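Local coordinates for probable M18-family aminopeptidase 1 (Thermotoga maritima, PDB 2GLF) that acts as a metal-dependent aminopeptidase of the M18 family, probably using a two-metal centre, here with manganese, to remove residues from the amino ends of peptides, at the interface of chains A and B and the interface of chains A and C. Sequence-based numbering; all coordinates share one arbitrary frame. Chains: chain A/B/C, Probable M18-family aminopeptidase 1.

Contact 1: the interface of chains A and B. Residues chain A 164, 167-168; chain B 338-339, 392-393, 397-398.
A:Leu168 pushes its side chain between B:Val338, B:His339, B:Leu392 and B:Gln397, and this single leucine accounts for much of the surface buried in this part of the two-fold A-B interface. Its branches divide the work. CD2 of A:Leu168 lies 3.5 Å from CG1 of B:Val338 and also touches CE1 of B:His339, whose imidazole crosses the leucine at about a right angle. CD1 turns instead toward the backbone carbonyl of B:Leu392, a poorly ordered residue, while CG of A:Leu168 rests 3.9 Å from CB of B:Gln397. B:Val338 serves two leucines at once: with chi1 at -174°, its CG1 faces A:Leu168, and CG2 of B:Val338 meets CD2 of A:Leu164 tip to tip at 4.0 Å.

Behind this shell, the short 3-10 helix 166-168 presents A:Leu168, and the 3-10 helix 333-338 ends in B:Val338. A:His167 may belong to a metal-binding region, though other residues bind the manganese ions here; its backbone faces B:Gln397 and B:Gly398. The chain of B:Gln397 bends at chi2 (-63°), bringing its carboxamide back to the leucine backbone. As modelled, OE1 of B:Gln397 lies 3.0 Å from the carbonyl O of A:Leu168, two acceptors facing each other; the amide may be reversed, with NE2 as donor there.

Contact 2: the interface of chains A and B. Residues chain A 114, 157, 159, 187-188; chain B 237-239.
Strand 185-189 of chain A, helped by strand 111-119 and the loop carrying A:Pro157 and A:Phe159, receives the loop of chain B that follows strand 234-236, forming another stretch of the two-fold A-B interface. The polar link is between backbones: N of B:Met238 donates to the carbonyl O of A:Ala188 at 2.9 Å. Around it, two phenylalanines of chain A present their edges to B:Met238, a poorly ordered selenomethionine whose CG lies at the rim of both rings. CE1 of A:Phe114 comes 3.9 Å from CG of B:Met238, the side chains crossing at about a right angle, and this ring is backed on one face by CB of A:Ala188, the residue that supplies the acceptor. CZ of A:Phe159 lies 3.9 Å from SE of B:Met238. The bends at chi2 and chi3 are uncertain; as modelled, the terminal methyl turns away from both rings. B:Gly237 instead sits off one face of A:Phe159, near its CE2 corner. A leucine in place of A:Phe159 would probably lose the CE2 and CZ rim, opening a gap beside B:Gly237 and leaving the selenium end freer to turn. On the far side of the loop, CG of A:Pro157 lies 3.3 Å from the carbonyl O of B:Gly237.

Contact 3: the interface of chains A and C. Residues chain A 343, 356, 389; chain C 101-103, 117.
The 3-10 helix 341-343, the end of strand 387-389 and the loop bearing A:Tyr356 face, in chain C, the end of strand 97-101, the turn that follows it and strand 111-119. This second kind of interface, A to C, probably helps build the larger assembly. The carboxamide of A:Asn343 reads both backbone groups of one residue. OD1 of A:Asn343 accepts from N of C:Asn103 at 3.0 Å, in the carbonyl plane and on a lone pair, with 154° at the hydrogen. ND2 of A:Asn343 returns a bond to O of C:Asn103 at 3.2 Å, from above that carbonyl's plane rather than along a lone pair. The two bonds together fix the rotation of the amide, which CD of C:Lys101 flanks at 3.6 Å from ND2 of A:Asn343. A leucine at A:Asn343 would probably leave the N and O of C:Asn103 without these mates and free the turn to shift. C:Asn103 answers with its own side chain, its CG lying 3.8 Å from the CG1 methyl of A:Val389.

Farther along, A:Tyr356 and C:His117 run antiparallel alongside one another and meet edge to face, their planes at 74°. A chi1 of -171° swings the imidazole under the phenol edge, CE1 of A:Tyr356 lying 3.6 Å from CD2 of C:His117.

Contact 4: the interface of chains A and B. Residues chain A 128, 162-164; chain B 123, 332, 335, 338.
A:Leu164 and B:Tyr335 bury the most surface in this portion of the two-fold A-B interface, crossing at a slant, with B:Asn332 next in rank. CB of A:Leu164 lies over the CD1 side of the B:Tyr335 ring, 3.6 Å from CD1 of B:Tyr335. With CG of A:Leu164 trans to the backbone N (chi1 -176°), the two methyls part: CD2 reaches B:Val338, while CD1 of A:Leu164 stays 3.9 Å from CB of B:Tyr335. The ring thus covers the start of the leucine side chain, and the tyrosine's aliphatic CB supports the far end.

The backbone of the same leucine is held from another direction. NZ of B:Lys123, at the end of a chain extended beyond CG, donates to O of A:Leu164 at 3.2 Å and to OD2 of A:Asp163 at 3.2 Å, the latter also a salt bridge approached from above the carboxylate plane. The lysine therefore probably offsets the charge of the aspartate. The other carboxylate oxygen, OD1 of A:Asp163, accepts from N of A:Leu164, so the aspartate ties together the lysine and the leucine backbone.

B:Asn332 meets O of A:Pro162 directly and through water. Its OD1 is modelled beside that acceptor, which is doubtful; reversed, ND2 could donate there and OD1 accept from the water. As modelled, water 1 lies 2.8 Å from ND2 of B:Asn332 and 2.8 Å from O of A:Pro162.

Contact 1: the interface of chains A and B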
loop_
_atom_site.group_PDB
_atom_site.type_symbol
_atom_site.label_atom_id
_atom_site.label_comp_id
_atom_site.label_asym_id
_atom_site.label_seq_id
_atom_site.Cartn_x
_atom_site.Cartn_y
_atom_site.Cartn_z
ATOM N N LEU A 164 -12.351 24.631 13.857
ATOM C CA LEU A 164 -10.934 24.979 13.990
ATOM C C LEU A 164 -10.479 25.814 12.807
ATOM O O LEU A 164 -10.795 25.483 11.664
ATOM C CB LEU A 164 -10.091 23.705 14.067
ATOM C CG LEU A 164 -8.584 23.823 14.297
ATOM C CD1 LEU A 164 -8.306 24.577 15.574
ATOM C CD2 LEU A 164 -7.978 22.430 14.380
ATOM N N HIS A 167 -5.688 27.588 9.394
ATOM C CA HIS A 167 -4.249 27.735 9.572
ATOM C C HIS A 167 -3.594 26.651 10.418
ATOM O O HIS A 167 -2.433 26.302 10.205
ATOM C CB HIS A 167 -3.931 29.081 10.213
ATOM C CG HIS A 167 -4.718 30.220 9.652
ATOM N ND1 HIS A 167 -4.183 31.479 9.494
ATOM C CD2 HIS A 167 -5.999 30.295 9.222
ATOM C CE1 HIS A 167 -5.100 32.281 8.985
ATOM N NE2 HIS A 167 -6.211 31.587 8.811
ATOM N N LEU A 168 -4.329 26.130 11.390
ATOM C CA LEU A 168 -3.786 25.113 12.274
ATOM C C LEU A 168 -4.375 23.736 12.029
ATOM O O LEU A 168 -4.026 22.780 12.725
ATOM C CB LEU A 168 -3.999 25.534 13.731
ATOM C CG LEU A 168 -2.876 26.302 14.437
ATOM C CD1 LEU A 168 -2.175 27.241 13.490
ATOM C CD2 LEU A 168 -3.450 27.054 15.617
ATOM N N VAL B 338 -3.727 21.615 19.381
ATOM C CA VAL B 338 -3.013 22.362 18.352
ATOM C C VAL B 338 -2.195 23.534 18.920
ATOM O O VAL B 338 -1.360 24.122 18.225
ATOM C CB VAL B 338 -4.011 22.909 17.319
ATOM C CG1 VAL B 338 -3.277 23.557 16.194
ATOM C CG2 VAL B 338 -4.877 21.790 16.800
ATOM N N HIS B 339 -2.434 23.855 20.189
ATOM C CA HIS B 339 -1.763 24.964 20.858
ATOM C C HIS B 339 -0.798 24.587 21.957
ATOM O O HIS B 339 -0.812 23.470 22.473
ATOM C CB HIS B 339 -2.787 25.901 21.489
ATOM C CG HIS B 339 -3.367 26.899 20.543
ATOM N ND1 HIS B 339 -2.603 27.858 19.916
ATOM C CD2 HIS B 339 -4.641 27.109 20.140
ATOM C CE1 HIS B 339 -3.380 28.617 19.167
ATOM N NE2 HIS B 339 -4.622 28.183 19.287
ATOM N N LEU B 392 1.010 31.321 17.720
ATOM C CA LEU B 392 0.111 30.782 16.711
ATOM C C LEU B 392 0.180 29.256 16.563
ATOM O O LEU B 392 0.435 28.748 15.471
ATOM C CB LEU B 392 0.387 31.444 15.365
ATOM C CG LEU B 392 -0.886 31.616 14.544
ATOM C CD1 LEU B 392 -1.806 32.583 15.271
ATOM C CD2 LEU B 392 -0.557 32.135 13.168
ATOM N N GLY B 393 -0.057 28.534 17.658
ATOM C CA GLY B 393 -0.027 27.076 17.627
ATOM C C GLY B 393 1.303 26.456 18.031
ATOM O O GLY B 393 2.319 27.155 18.107
ATOM N N GLN B 397 2.769 23.866 13.670
ATOM C CA GLN B 397 1.363 23.718 13.282
ATOM C C GLN B 397 1.058 24.473 11.979
ATOM O O GLN B 397 0.170 24.075 11.234
ATOM C CB GLN B 397 0.431 24.229 14.385
ATOM C CG GLN B 397 0.144 23.230 15.490
ATOM C CD GLN B 397 -0.574 21.990 14.988
ATOM O OE1 GLN B 397 -1.664 22.073 14.416
ATOM N NE2 GLN B 397 0.036 20.832 15.202
ATOM N N GLY B 398 1.775 25.566 11.716
ATOM C CA GLY B 398 1.560 26.310 10.485
ATOM C C GLY B 398 1.018 27.726 10.585
ATOM O O GLY B 398 1.409 28.493 11.464
#

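Contact 2: the interface of chains A and B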
loop_
_atom_site.group_PDB
_atom_site.type_symbol
_atom_site.label_atom_id
_atom_site.label_comp_id
_atom_site.label_asym_id
_atom_site.label_seq_id
_atom_site.Cartn_x
_atom_site.Cartn_y
_atom_site.Cartn_z
ATOM N N PHE A 114 -21.840 22.698 26.077
ATOM C CA PHE A 114 -23.011 21.828 26.049
ATOM C C PHE A 114 -22.681 20.691 25.099
ATOM O O PHE A 114 -22.550 20.904 23.890
ATOM C CB PHE A 114 -24.256 22.548 25.518
ATOM C CG PHE A 114 -24.859 23.514 26.481
ATOM C CD1 PHE A 114 -25.021 24.848 26.130
ATOM C CD2 PHE A 114 -25.284 23.091 27.732
ATOM C CE1 PHE A 114 -25.597 25.749 27.011
ATOM C CE2 PHE A 114 -25.864 23.982 28.623
ATOM C CZ PHE A 114 -26.021 25.318 28.261
ATOM N N PRO A 157 -29.418 35.714 22.703
ATOM C CA PRO A 157 -28.265 35.248 21.930
ATOM C C PRO A 157 -28.491 33.964 21.140
ATOM O O PRO A 157 -29.587 33.413 21.117
ATOM C CB PRO A 157 -27.203 35.062 23.007
ATOM C CG PRO A 157 -28.011 34.503 24.133
ATOM C CD PRO A 157 -29.232 35.413 24.137
ATOM N N PHE A 159 -26.084 30.269 19.672
ATOM C CA PHE A 159 -24.938 29.470 20.073
ATOM C C PHE A 159 -24.124 29.032 18.864
ATOM O O PHE A 159 -24.495 29.315 17.727
ATOM C CB PHE A 159 -25.408 28.265 20.882
ATOM C CG PHE A 159 -26.253 28.642 22.050
ATOM C CD1 PHE A 159 -27.595 28.961 21.876
ATOM C CD2 PHE A 159 -25.694 28.753 23.319
ATOM C CE1 PHE A 159 -28.366 29.386 22.945
ATOM C CE2 PHE A 159 -26.462 29.182 24.402
ATOM C CZ PHE A 159 -27.797 29.499 24.212
ATOM N N ILE A 187 -20.856 26.477 22.795
ATOM C CA ILE A 187 -20.255 27.231 23.882
ATOM C C ILE A 187 -21.357 27.761 24.804
ATOM O O ILE A 187 -22.237 28.504 24.376
ATOM C CB ILE A 187 -19.420 28.399 23.329
ATOM C CG1 ILE A 187 -18.326 27.848 22.409
ATOM C CG2 ILE A 187 -18.806 29.187 24.471
ATOM C CD1 ILE A 187 -17.410 28.897 21.827
ATOM N N ALA A 188 -21.318 27.358 26.068
ATOM C CA ALA A 188 -22.316 27.803 27.026
ATOM C C ALA A 188 -21.948 29.165 27.598
ATOM O O ALA A 188 -22.819 29.982 27.886
ATOM C CB ALA A 188 -22.447 26.787 28.145
ATOM N N GLY B 237 -23.821 32.671 23.432
ATOM C CA GLY B 237 -23.670 32.095 24.758
ATOM C C GLY B 237 -24.727 32.444 25.790
ATOM O O GLY B 237 -25.355 33.497 25.726
HETATM N N MSE B 238 -24.923 31.539 26.743
HETATM C CA MSE B 238 -25.881 31.735 27.822
HETATM C C MSE B 238 -25.565 33.019 28.572
HETATM O O MSE B 238 -26.470 33.774 28.928
HETATM C CB MSE B 238 -25.822 30.571 28.811
HETATM C CG MSE B 238 -26.548 29.319 28.367
HETATM SE SE MSE B 238 -28.436 29.622 28.091
HETATM C CE MSE B 238 -28.893 30.279 29.848
ATOM N N ASP B 239 -24.279 33.255 28.825
ATOM C CA ASP B 239 -23.850 34.453 29.542
ATOM C C ASP B 239 -23.693 35.651 28.607
ATOM O O ASP B 239 -23.270 36.724 29.030
ATOM C CB ASP B 239 -22.538 34.190 30.294
ATOM C CG ASP B 239 -21.424 33.717 29.383
ATOM O OD1 ASP B 239 -21.634 33.690 28.150
ATOM O OD2 ASP B 239 -20.336 33.372 29.900
#

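Contact 3: the interface of chains A and C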
loop_
_atom_site.group_PDB
_atom_site.type_symbol
_atom_site.label_atom_id
_atom_site.label_comp_id
_atom_site.label_asym_id
_atom_site.label_seq_id
_atom_site.Cartn_x
_atom_site.Cartn_y
_atom_site.Cartn_z
ATOM N N ASN A 343 -34.948 9.531 -14.929
ATOM C CA ASN A 343 -35.872 9.141 -13.860
ATOM C C ASN A 343 -35.614 9.959 -12.597
ATOM O O ASN A 343 -35.868 9.492 -11.483
ATOM C CB ASN A 343 -35.727 7.647 -13.540
ATOM C CG ASN A 343 -36.409 6.757 -14.568
ATOM O OD1 ASN A 343 -37.606 6.493 -14.480
ATOM N ND2 ASN A 343 -35.649 6.300 -15.557
ATOM N N TYR A 356 -40.649 3.652 -5.735
ATOM C CA TYR A 356 -39.836 2.888 -4.784
ATOM C C TYR A 356 -38.553 3.612 -4.371
ATOM O O TYR A 356 -38.019 4.437 -5.121
ATOM C CB TYR A 356 -39.487 1.510 -5.365
ATOM C CG TYR A 356 -38.776 1.558 -6.702
ATOM C CD1 TYR A 356 -37.475 2.049 -6.807
ATOM C CD2 TYR A 356 -39.420 1.145 -7.868
ATOM C CE1 TYR A 356 -36.834 2.134 -8.038
ATOM C CE2 TYR A 356 -38.789 1.226 -9.103
ATOM C CZ TYR A 356 -37.497 1.724 -9.182
ATOM O OH TYR A 356 -36.873 1.825 -10.402
ATOM N N VAL A 389 -41.917 11.804 -12.525
ATOM C CA VAL A 389 -41.465 10.583 -11.853
ATOM C C VAL A 389 -40.132 10.882 -11.194
ATOM O O VAL A 389 -39.361 11.691 -11.697
ATOM C CB VAL A 389 -41.284 9.385 -12.841
ATOM C CG1 VAL A 389 -41.969 9.685 -14.160
ATOM C CG2 VAL A 389 -39.814 9.072 -13.047
ATOM N N LYS C 101 -37.586 0.483 -15.318
ATOM C CA LYS C 101 -37.754 1.668 -14.478
ATOM C C LYS C 101 -39.042 2.355 -14.921
ATOM O O LYS C 101 -39.616 1.993 -15.943
ATOM C CB LYS C 101 -36.587 2.637 -14.653
ATOM C CG LYS C 101 -35.342 2.272 -13.873
ATOM C CD LYS C 101 -34.341 3.411 -13.905
ATOM C CE LYS C 101 -33.118 3.097 -13.065
ATOM N NZ LYS C 101 -32.080 4.150 -13.233
ATOM N N PRO C 102 -39.518 3.351 -14.157
ATOM C CA PRO C 102 -40.755 4.035 -14.558
ATOM C C PRO C 102 -40.677 4.602 -15.986
ATOM O O PRO C 102 -41.625 4.472 -16.763
ATOM C CB PRO C 102 -40.909 5.108 -13.487
ATOM C CG PRO C 102 -40.349 4.423 -12.270
ATOM C CD PRO C 102 -39.085 3.795 -12.820
ATOM N N ASN C 103 -39.562 5.242 -16.331
ATOM C CA ASN C 103 -39.374 5.760 -17.688
ATOM C C ASN C 103 -38.202 4.956 -18.232
ATOM O O ASN C 103 -37.079 5.452 -18.285
ATOM C CB ASN C 103 -39.014 7.244 -17.685
ATOM C CG ASN C 103 -40.067 8.100 -17.025
ATOM O OD1 ASN C 103 -41.256 7.968 -17.305
ATOM N ND2 ASN C 103 -39.634 8.994 -16.148
ATOM N N HIS C 117 -33.877 -1.843 -13.185
ATOM C CA HIS C 117 -33.417 -1.677 -11.821
ATOM C C HIS C 117 -33.594 -3.097 -11.291
ATOM O O HIS C 117 -34.709 -3.608 -11.248
ATOM C CB HIS C 117 -34.322 -0.696 -11.089
ATOM C CG HIS C 117 -33.808 -0.288 -9.748
ATOM N ND1 HIS C 117 -33.430 -1.202 -8.789
ATOM C CD2 HIS C 117 -33.634 0.935 -9.193
ATOM C CE1 HIS C 117 -33.047 -0.561 -7.699
ATOM N NE2 HIS C 117 -33.163 0.738 -7.917
#

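Contact 4: the interface of chains A and B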
loop_
_atom_site.group_PDB
_atom_site.type_symbol
_atom_site.label_atom_id
_atom_site.label_comp_id
_atom_site.label_asym_id
_atom_site.label_seq_id
_atom_site.Cartn_x
_atom_site.Cartn_y
_atom_site.Cartn_z
ATOM N N LEU A 128 -20.735 23.196 11.927
ATOM C CA LEU A 128 -19.625 23.940 12.509
ATOM C C LEU A 128 -19.638 25.398 12.034
ATOM O O LEU A 128 -19.908 25.678 10.860
ATOM C CB LEU A 128 -18.305 23.262 12.152
ATOM C CG LEU A 128 -18.149 21.870 12.775
ATOM C CD1 LEU A 128 -17.012 21.126 12.115
ATOM C CD2 LEU A 128 -17.912 22.002 14.273
ATOM N N PRO A 162 -17.759 26.423 17.101
ATOM C CA PRO A 162 -16.691 27.019 16.285
ATOM C C PRO A 162 -15.728 25.999 15.685
ATOM O O PRO A 162 -15.089 25.246 16.411
ATOM C CB PRO A 162 -15.994 27.957 17.267
ATOM C CG PRO A 162 -16.169 27.235 18.589
ATOM C CD PRO A 162 -17.605 26.786 18.522
ATOM N N ASP A 163 -15.627 25.979 14.359
ATOM C CA ASP A 163 -14.740 25.045 13.684
ATOM C C ASP A 163 -13.314 25.551 13.814
ATOM O O ASP A 163 -13.099 26.754 13.883
ATOM C CB ASP A 163 -15.126 24.920 12.210
ATOM C CG ASP A 163 -14.258 23.929 11.466
ATOM O OD1 ASP A 163 -13.717 23.011 12.115
ATOM O OD2 ASP A 163 -14.127 24.056 10.232
ATOM N N LEU A 164 -12.351 24.631 13.857
ATOM C CA LEU A 164 -10.934 24.979 13.990
ATOM C C LEU A 164 -10.479 25.814 12.807
ATOM O O LEU A 164 -10.795 25.483 11.664
ATOM C CB LEU A 164 -10.091 23.705 14.067
ATOM C CG LEU A 164 -8.584 23.823 14.297
ATOM C CD1 LEU A 164 -8.306 24.577 15.574
ATOM C CD2 LEU A 164 -7.978 22.430 14.380
ATOM N N LYS B 123 -12.581 27.835 3.709
ATOM C CA LYS B 123 -12.748 26.411 3.991
ATOM C C LYS B 123 -13.996 26.046 3.199
ATOM O O LYS B 123 -15.115 26.249 3.668
ATOM C CB LYS B 123 -12.991 26.140 5.473
ATOM C CG LYS B 123 -11.735 25.897 6.283
ATOM C CD LYS B 123 -12.066 25.096 7.531
ATOM C CE LYS B 123 -10.824 24.455 8.131
ATOM N NZ LYS B 123 -11.139 23.489 9.230
ATOM N N ASN B 332 -9.389 26.509 21.464
ATOM C CA ASN B 332 -10.700 25.920 21.203
ATOM C C ASN B 332 -10.641 24.527 21.837
ATOM O O ASN B 332 -10.063 23.603 21.268
ATOM C CB ASN B 332 -10.882 25.829 19.688
ATOM C CG ASN B 332 -12.260 25.352 19.273
ATOM O OD1 ASN B 332 -12.648 25.526 18.122
ATOM N ND2 ASN B 332 -12.997 24.742 20.198
ATOM N N TYR B 335 -10.145 21.149 20.350
ATOM C CA TYR B 335 -8.913 21.099 19.565
ATOM C C TYR B 335 -7.748 21.754 20.294
ATOM O O TYR B 335 -6.838 22.281 19.662
ATOM C CB TYR B 335 -9.113 21.800 18.220
ATOM C CG TYR B 335 -10.385 21.407 17.518
ATOM C CD1 TYR B 335 -11.341 22.369 17.184
ATOM C CD2 TYR B 335 -10.663 20.074 17.224
ATOM C CE1 TYR B 335 -12.545 22.014 16.582
ATOM C CE2 TYR B 335 -11.866 19.707 16.626
ATOM C CZ TYR B 335 -12.802 20.685 16.311
ATOM O OH TYR B 335 -14.013 20.333 15.763
ATOM N N VAL B 338 -3.727 21.615 19.381
ATOM C CA VAL B 338 -3.013 22.362 18.352
ATOM C C VAL B 338 -2.195 23.534 18.920
ATOM O O VAL B 338 -1.360 24.122 18.225
ATOM C CB VAL B 338 -4.011 22.909 17.319
ATOM C CG1 VAL B 338 -3.277 23.557 16.194
ATOM C CG2 VAL B 338 -4.877 21.790 16.800
HETATM O O HOH W 1 -15.255 23.804 18.815
#

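Contacts 1 and 4 are neighbours, their C-alpha centres about 10 Å apart; A:Leu164, B:Val338 and the 3-10 helix 333-338 serve both. Contact 2 lies about 17 Å from contact 4 and 24 Å from contact 1, so the three form successive stretches of one two-fold interface, each with a twin in which the chains are exchanged. Contact 3 stands apart, 43 to 50 Å from the centres of the others, without exact two-fold symmetry. Strand 111-119 serves contact 2 from chain A and contact 3 from chain C. The two interfaces could together build the deposited twelve-copy assembly, perhaps from A-B pairs; the contacts alone do not show the order.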